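Long-range contacts in acyl-CoA synthetase (AMP-forming)/AMP-acid ligase II-like protein (Dyadobacter fermentans, PDB 4GS5), which is probably an ATP-dependent, AMP-forming acyl-CoA ligase acting on medium-chain fatty acids: residues G78-V83 and D123-A128; L73-G78 and L102-T107. All coordinates share one frame; numbering follows the deposited sequence.

Interaction 1 (G78-V83 and D123-A128)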
loop_
_atom_site.group_PDB
_atom_site.type_symbol
_atom_site.label_atom_id
_atom_site.label_comp_id
_atom_site.label_asym_id
_atom_site.label_seq_id
_atom_site.Cartn_x
_atom_site.Cartn_y
_atom_site.Cartn_z
ATOM N N GLY A 78 -18.195 16.444 -16.170
ATOM C CA GLY A 78 -17.401 16.991 -17.254
ATOM C C GLY A 78 -15.934 16.597 -17.122
ATOM O O GLY A 78 -15.144 16.803 -18.044
ATOM N N THR A 79 -15.567 16.046 -15.971
ATOM C CA THR A 79 -14.195 15.562 -15.761
ATOM C C THR A 79 -13.750 14.673 -16.928
ATOM O O THR A 79 -14.411 13.678 -17.247
ATOM C CB THR A 79 -14.069 14.751 -14.456
ATOM O OG1 THR A 79 -14.235 15.623 -13.331
ATOM C CG2 THR A 79 -12.702 14.104 -14.343
ATOM N N ARG A 80 -12.640 15.031 -17.566
ATOM C CA ARG A 80 -12.093 14.215 -18.647
ATOM C C ARG A 80 -11.111 13.210 -18.068
ATOM O O ARG A 80 -10.013 13.577 -17.665
ATOM C CB ARG A 80 -11.396 15.100 -19.678
ATOM C CG ARG A 80 -12.337 16.037 -20.424
ATOM C CD ARG A 80 -11.552 17.117 -21.153
ATOM N NE ARG A 80 -10.740 17.880 -20.205
ATOM C CZ ARG A 80 -9.829 18.784 -20.552
ATOM N NH1 ARG A 80 -9.600 19.040 -21.832
ATOM N NH2 ARG A 80 -9.137 19.424 -19.616
ATOM N N ALA A 81 -11.519 11.945 -18.007
ATOM C CA ALA A 81 -10.741 10.940 -17.315
ATOM C C ALA A 81 -10.153 9.950 -18.312
ATOM O O ALA A 81 -10.845 9.496 -19.234
ATOM C CB ALA A 81 -11.609 10.222 -16.299
ATOM N N LEU A 82 -8.877 9.624 -18.133
ATOM C CA LEU A 82 -8.230 8.601 -18.954
ATOM C C LEU A 82 -8.233 7.268 -18.199
ATOM O O LEU A 82 -7.774 7.188 -17.060
ATOM C CB LEU A 82 -6.789 9.009 -19.289
ATOM C CG LEU A 82 -5.904 7.954 -19.977
ATOM C CD1 LEU A 82 -6.314 7.767 -21.433
ATOM C CD2 LEU A 82 -4.459 8.378 -19.907
ATOM N N VAL A 83 -8.772 6.230 -18.828
ATOM C CA VAL A 83 -8.827 4.908 -18.214
ATOM C C VAL A 83 -7.741 4.017 -18.818
ATOM O O VAL A 83 -7.913 3.502 -19.922
ATOM C CB VAL A 83 -10.209 4.249 -18.465
ATOM C CG1 VAL A 83 -10.294 2.883 -17.772
ATOM C CG2 VAL A 83 -11.327 5.175 -17.998
ATOM N N ASP A 123 -5.374 15.370 -23.285
ATOM C CA ASP A 123 -5.707 16.481 -22.405
ATOM C C ASP A 123 -6.767 16.056 -21.390
ATOM O O ASP A 123 -7.958 16.072 -21.678
ATOM C CB ASP A 123 -6.162 17.692 -23.229
ATOM C CG ASP A 123 -6.050 18.999 -22.458
ATOM O OD1 ASP A 123 -6.669 19.998 -22.896
ATOM O OD2 ASP A 123 -5.352 19.027 -21.415
ATOM N N PHE A 124 -6.328 15.670 -20.197
ATOM C CA PHE A 124 -7.235 15.103 -19.209
ATOM C C PHE A 124 -7.292 15.904 -17.925
ATOM O O PHE A 124 -6.448 16.772 -17.688
ATOM C CB PHE A 124 -6.837 13.652 -18.928
ATOM C CG PHE A 124 -6.768 12.824 -20.163
ATOM C CD1 PHE A 124 -7.931 12.388 -20.771
ATOM C CD2 PHE A 124 -5.551 12.529 -20.755
ATOM C CE1 PHE A 124 -7.884 11.641 -21.947
ATOM C CE2 PHE A 124 -5.494 11.776 -21.924
ATOM C CZ PHE A 124 -6.661 11.339 -22.519
ATOM N N ASP A 125 -8.307 15.612 -17.116
ATOM C CA ASP A 125 -8.484 16.246 -15.819
ATOM C C ASP A 125 -8.136 15.279 -14.713
ATOM O O ASP A 125 -7.960 15.676 -13.568
ATOM C CB ASP A 125 -9.930 16.709 -15.638
ATOM C CG ASP A 125 -10.348 17.737 -16.686
ATOM O OD1 ASP A 125 -9.577 18.681 -16.945
ATOM O OD2 ASP A 125 -11.436 17.581 -17.273
ATOM N N PHE A 126 -8.072 13.998 -15.060
ATOM C CA PHE A 126 -7.851 12.978 -14.070
ATOM C C PHE A 126 -7.408 11.664 -14.702
ATOM O O PHE A 126 -7.921 11.248 -15.744
ATOM C CB PHE A 126 -9.105 12.740 -13.238
ATOM C CG PHE A 126 -8.919 11.688 -12.189
ATOM C CD1 PHE A 126 -8.015 11.876 -11.167
ATOM C CD2 PHE A 126 -9.636 10.502 -12.240
ATOM C CE1 PHE A 126 -7.823 10.904 -10.192
ATOM C CE2 PHE A 126 -9.455 9.528 -11.270
ATOM C CZ PHE A 126 -8.550 9.731 -10.248
ATOM N N VAL A 127 -6.452 11.014 -14.067
ATOM C CA VAL A 127 -6.076 9.667 -14.480
ATOM C C VAL A 127 -5.650 8.860 -13.272
ATOM O O VAL A 127 -4.967 9.391 -12.381
ATOM C CB VAL A 127 -4.938 9.681 -15.505
ATOM C CG1 VAL A 127 -3.718 10.382 -14.929
ATOM C CG2 VAL A 127 -4.593 8.241 -15.943
ATOM N N ALA A 128 -6.045 7.585 -13.227
ATOM C CA ALA A 128 -5.521 6.696 -12.185
ATOM C C ALA A 128 -4.564 5.729 -12.852
ATOM O O ALA A 128 -4.845 5.228 -13.935
ATOM C CB ALA A 128 -6.642 5.949 -11.478
HETATM O O HOH W 1 -7.077 4.984 -15.408
#
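Strands 80-83 and 126-128, neighbours in the AMP-binding region of the family, run parallel, with their axes 22° apart, and the direct backbone bonds gather where residues 123-125 lead into the second strand. L82 N donates to F126 O over 3.0 Å, nearly along the C=O axis. A step earlier R80 O accepts two N-H groups: D125 N lies 2.7 Å from it in the carbonyl plane, while F126 N, at 3.3 Å from the same R80 O, comes from above that plane. Farther along, one water donates to both L82 O and A128 O and so links the two strands.

The charged part is a salt-bridge network of R80, D123 and D125. The R80 chain bends at chi3 (-58°) and presents NE and NH2 side-on, with NE 3.0 Å from D125 OD2 and NH2 2.8 Å from D125 OD1. Both oxygens lie near the guanidinium plane, yet the carboxylate is turned 44° against it. D125 OD2 also receives R80 N at 2.8 Å on its anti lone pair, so backbone and side chain of one arginine hold the same oxygen. R80 NH1 makes a weak, charge-paired bond to D123 OD1.

Among apolar groups, L82 CB sits over the centre of the F124 ring, 3.7 Å from its centroid, in a CH-pi contact. L82 CD1 meets CZ of that ring, and CD2 lies alongside V127 CG2.

Strand 105-109 flanks 80-83, strand 153-155 lies beyond 126-129 and touches F126 and V127, and M95 of helix 90-102 covers the face bearing A81, F126 and A128.

Interaction 2 (L73-G78 and L102-T107)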
loop_
_atom_site.group_PDB
_atom_site.type_symbol
_atom_site.label_atom_id
_atom_site.label_comp_id
_atom_site.label_asym_id
_atom_site.label_seq_id
_atom_site.Cartn_x
_atom_site.Cartn_y
_atom_site.Cartn_z
ATOM N N LEU A 73 -11.355 14.387 -4.399
ATOM C CA LEU A 73 -10.489 14.980 -5.425
ATOM C C LEU A 73 -11.202 16.057 -6.257
ATOM O O LEU A 73 -10.642 16.563 -7.226
ATOM C CB LEU A 73 -9.876 13.889 -6.326
ATOM C CG LEU A 73 -9.008 12.858 -5.589
ATOM C CD1 LEU A 73 -8.584 11.721 -6.510
ATOM C CD2 LEU A 73 -7.792 13.521 -4.944
ATOM N N SER A 74 -12.424 16.410 -5.862
ATOM C CA SER A 74 -13.209 17.436 -6.555
ATOM C C SER A 74 -13.311 17.177 -8.054
ATOM O O SER A 74 -13.022 18.050 -8.877
ATOM C CB SER A 74 -12.645 18.837 -6.313
ATOM O OG SER A 74 -12.664 19.128 -4.934
ATOM N N LEU A 75 -13.754 15.976 -8.398
ATOM C CA LEU A 75 -13.896 15.590 -9.791
ATOM C C LEU A 75 -15.378 15.541 -10.157
ATOM O O LEU A 75 -16.013 14.483 -10.086
ATOM C CB LEU A 75 -13.219 14.231 -10.020
ATOM C CG LEU A 75 -11.754 14.184 -9.567
ATOM C CD1 LEU A 75 -11.247 12.741 -9.515
ATOM C CD2 LEU A 75 -10.880 15.045 -10.468
ATOM N N GLY A 76 -15.928 16.689 -10.548
ATOM C CA GLY A 76 -17.352 16.778 -10.828
ATOM C C GLY A 76 -17.707 16.442 -12.263
ATOM O O GLY A 76 -16.881 15.890 -12.999
ATOM N N PRO A 77 -18.937 16.784 -12.679
ATOM C CA PRO A 77 -19.378 16.494 -14.047
ATOM C C PRO A 77 -18.499 17.169 -15.101
ATOM O O PRO A 77 -18.119 18.334 -14.956
ATOM C CB PRO A 77 -20.805 17.077 -14.090
ATOM C CG PRO A 77 -21.254 17.080 -12.672
ATOM C CD PRO A 77 -20.000 17.419 -11.882
ATOM N N GLY A 78 -18.195 16.444 -16.170
ATOM C CA GLY A 78 -17.401 16.991 -17.254
ATOM C C GLY A 78 -15.934 16.597 -17.122
ATOM O O GLY A 78 -15.144 16.803 -18.044
ATOM N N LEU A 102 -20.361 9.914 -11.600
ATOM C CA LEU A 102 -19.922 11.306 -11.458
ATOM C C LEU A 102 -20.043 12.084 -12.772
ATOM O O LEU A 102 -19.685 13.256 -12.838
ATOM C CB LEU A 102 -18.475 11.343 -10.936
ATOM C CG LEU A 102 -18.258 10.634 -9.585
ATOM C CD1 LEU A 102 -16.781 10.576 -9.156
ATOM C CD2 LEU A 102 -19.087 11.287 -8.491
ATOM N N ASP A 103 -20.552 11.420 -13.810
ATOM C CA ASP A 103 -20.744 12.034 -15.132
ATOM C C ASP A 103 -19.417 12.496 -15.738
ATOM O O ASP A 103 -19.248 13.671 -16.086
ATOM C CB ASP A 103 -21.709 13.227 -15.068
ATOM C CG ASP A 103 -23.107 12.839 -14.629
ATOM O OD1 ASP A 103 -23.507 11.670 -14.818
ATOM O OD2 ASP A 103 -23.814 13.728 -14.105
ATOM N N TRP A 104 -18.464 11.583 -15.854
ATOM C CA TRP A 104 -17.210 11.941 -16.493
ATOM C C TRP A 104 -17.273 11.575 -17.962
ATOM O O TRP A 104 -18.057 10.721 -18.354
ATOM C CB TRP A 104 -16.049 11.174 -15.878
ATOM C CG TRP A 104 -15.730 11.489 -14.450
ATOM C CD1 TRP A 104 -16.268 12.474 -13.665
ATOM C CD2 TRP A 104 -14.793 10.783 -13.630
ATOM N NE1 TRP A 104 -15.703 12.425 -12.402
ATOM C CE2 TRP A 104 -14.798 11.394 -12.358
ATOM C CE3 TRP A 104 -13.942 9.695 -13.857
ATOM C CZ2 TRP A 104 -13.983 10.952 -11.310
ATOM C CZ3 TRP A 104 -13.122 9.252 -12.807
ATOM C CH2 TRP A 104 -13.161 9.880 -11.552
ATOM N N GLU A 105 -16.429 12.209 -18.767
ATOM C CA GLU A 105 -16.122 11.690 -20.088
ATOM C C GLU A 105 -14.992 10.674 -19.919
ATOM O O GLU A 105 -13.923 11.017 -19.418
ATOM C CB GLU A 105 -15.660 12.820 -20.999
ATOM C CG GLU A 105 -15.312 12.376 -22.408
ATOM C CD GLU A 105 -14.657 13.479 -23.222
ATOM O OE1 GLU A 105 -14.308 13.221 -24.394
ATOM O OE2 GLU A 105 -14.493 14.602 -22.697
ATOM N N LEU A 106 -15.221 9.428 -20.322
ATOM C CA LEU A 106 -14.202 8.393 -20.172
ATOM C C LEU A 106 -13.479 8.129 -21.485
ATOM O O LEU A 106 -14.112 7.856 -22.516
ATOM C CB LEU A 106 -14.808 7.086 -19.642
ATOM C CG LEU A 106 -15.540 7.162 -18.305
ATOM C CD1 LEU A 106 -16.293 5.881 -18.024
ATOM C CD2 LEU A 106 -14.543 7.446 -17.193
ATOM N N THR A 107 -12.154 8.215 -21.448
ATOM C CA THR A 107 -11.329 7.786 -22.568
ATOM C C THR A 107 -10.633 6.483 -22.199
ATOM O O THR A 107 -9.721 6.460 -21.379
ATOM C CB THR A 107 -10.270 8.833 -22.932
ATOM O OG1 THR A 107 -10.915 10.030 -23.367
ATOM C CG2 THR A 107 -9.352 8.313 -24.041
HETATM O O HOH W 2 -16.088 16.784 -20.605
#
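Two helix-to-strand connections of the AMP-binding domain meet here: loop 73-78, which follows helix 59-72 and leads into strand 80-83, and the turn from helix 90-102 into strand 105-109. S74, with positive phi, ends the first helix in a Schellman motif; D103, also at positive phi, turns the chain out of the second.

The indole of W104 carries the contact. CG is anti to the carbonyl carbon (chi1 -66°), and NE1 donates to L75 O over 3.1 Å in an almost straight bond (169°). The oxygen lies in the ring plane, at the indole edge, whereas the N-H approaches 60° above the plane of the L75 carbonyl. Beside this bond the six-membered ring packs on the leucine itself: W104 CZ2 is 3.6 Å from L75 CB and 3.7 Å from L75 CD1. An alanine in place of W104 would lose the NE1 bond and these ring contacts, and would probably loosen loop 73-78 against the turn.

Backbone groups supply the rest. G78 N donates to D103 O over 3.0 Å, nearly along the C=O axis, and P77 CA lies 3.5 Å from both L102 O and D103 O in CA-H...O contacts, while P77 CB rests against D103 CB. At the backbone angles of G78 (positive phi) any CB would collide with the carbonyl O of P77, so glycine suits this position. A water donates to G78 O and, weakly, to E105 OE2.

W104 is buried, its ring also meeting that of F126, and touches M95 and R98 of helix 90-102. The one polar atom of the ring, NE1, is satisfied by the carbonyl of L75, a bond that, with the contacts to L75, probably helps to set the rotation of the indole.

In the fold
From the N terminus, helix 59-72 gives way to loop 73-78, which leads through T79 into strand 80-83; G78 belongs to both contacts. Interaction 2 closes the shorter excursion, through helix 90-102 to the start of strand 105-109; interaction 1 closes the longer one, out to strand 126-129. In chain order their segments alternate, so the contacts cross and do not nest. In the sheet, strand 80-83 lies between 105-109 and 126-129. On the 105-109 side, V83 N and A81 O pair with T107 O and N, respectively, in probable hydrogen bonds. W104 packs on T79 and A81, joining both contacts beneath helix 90-102.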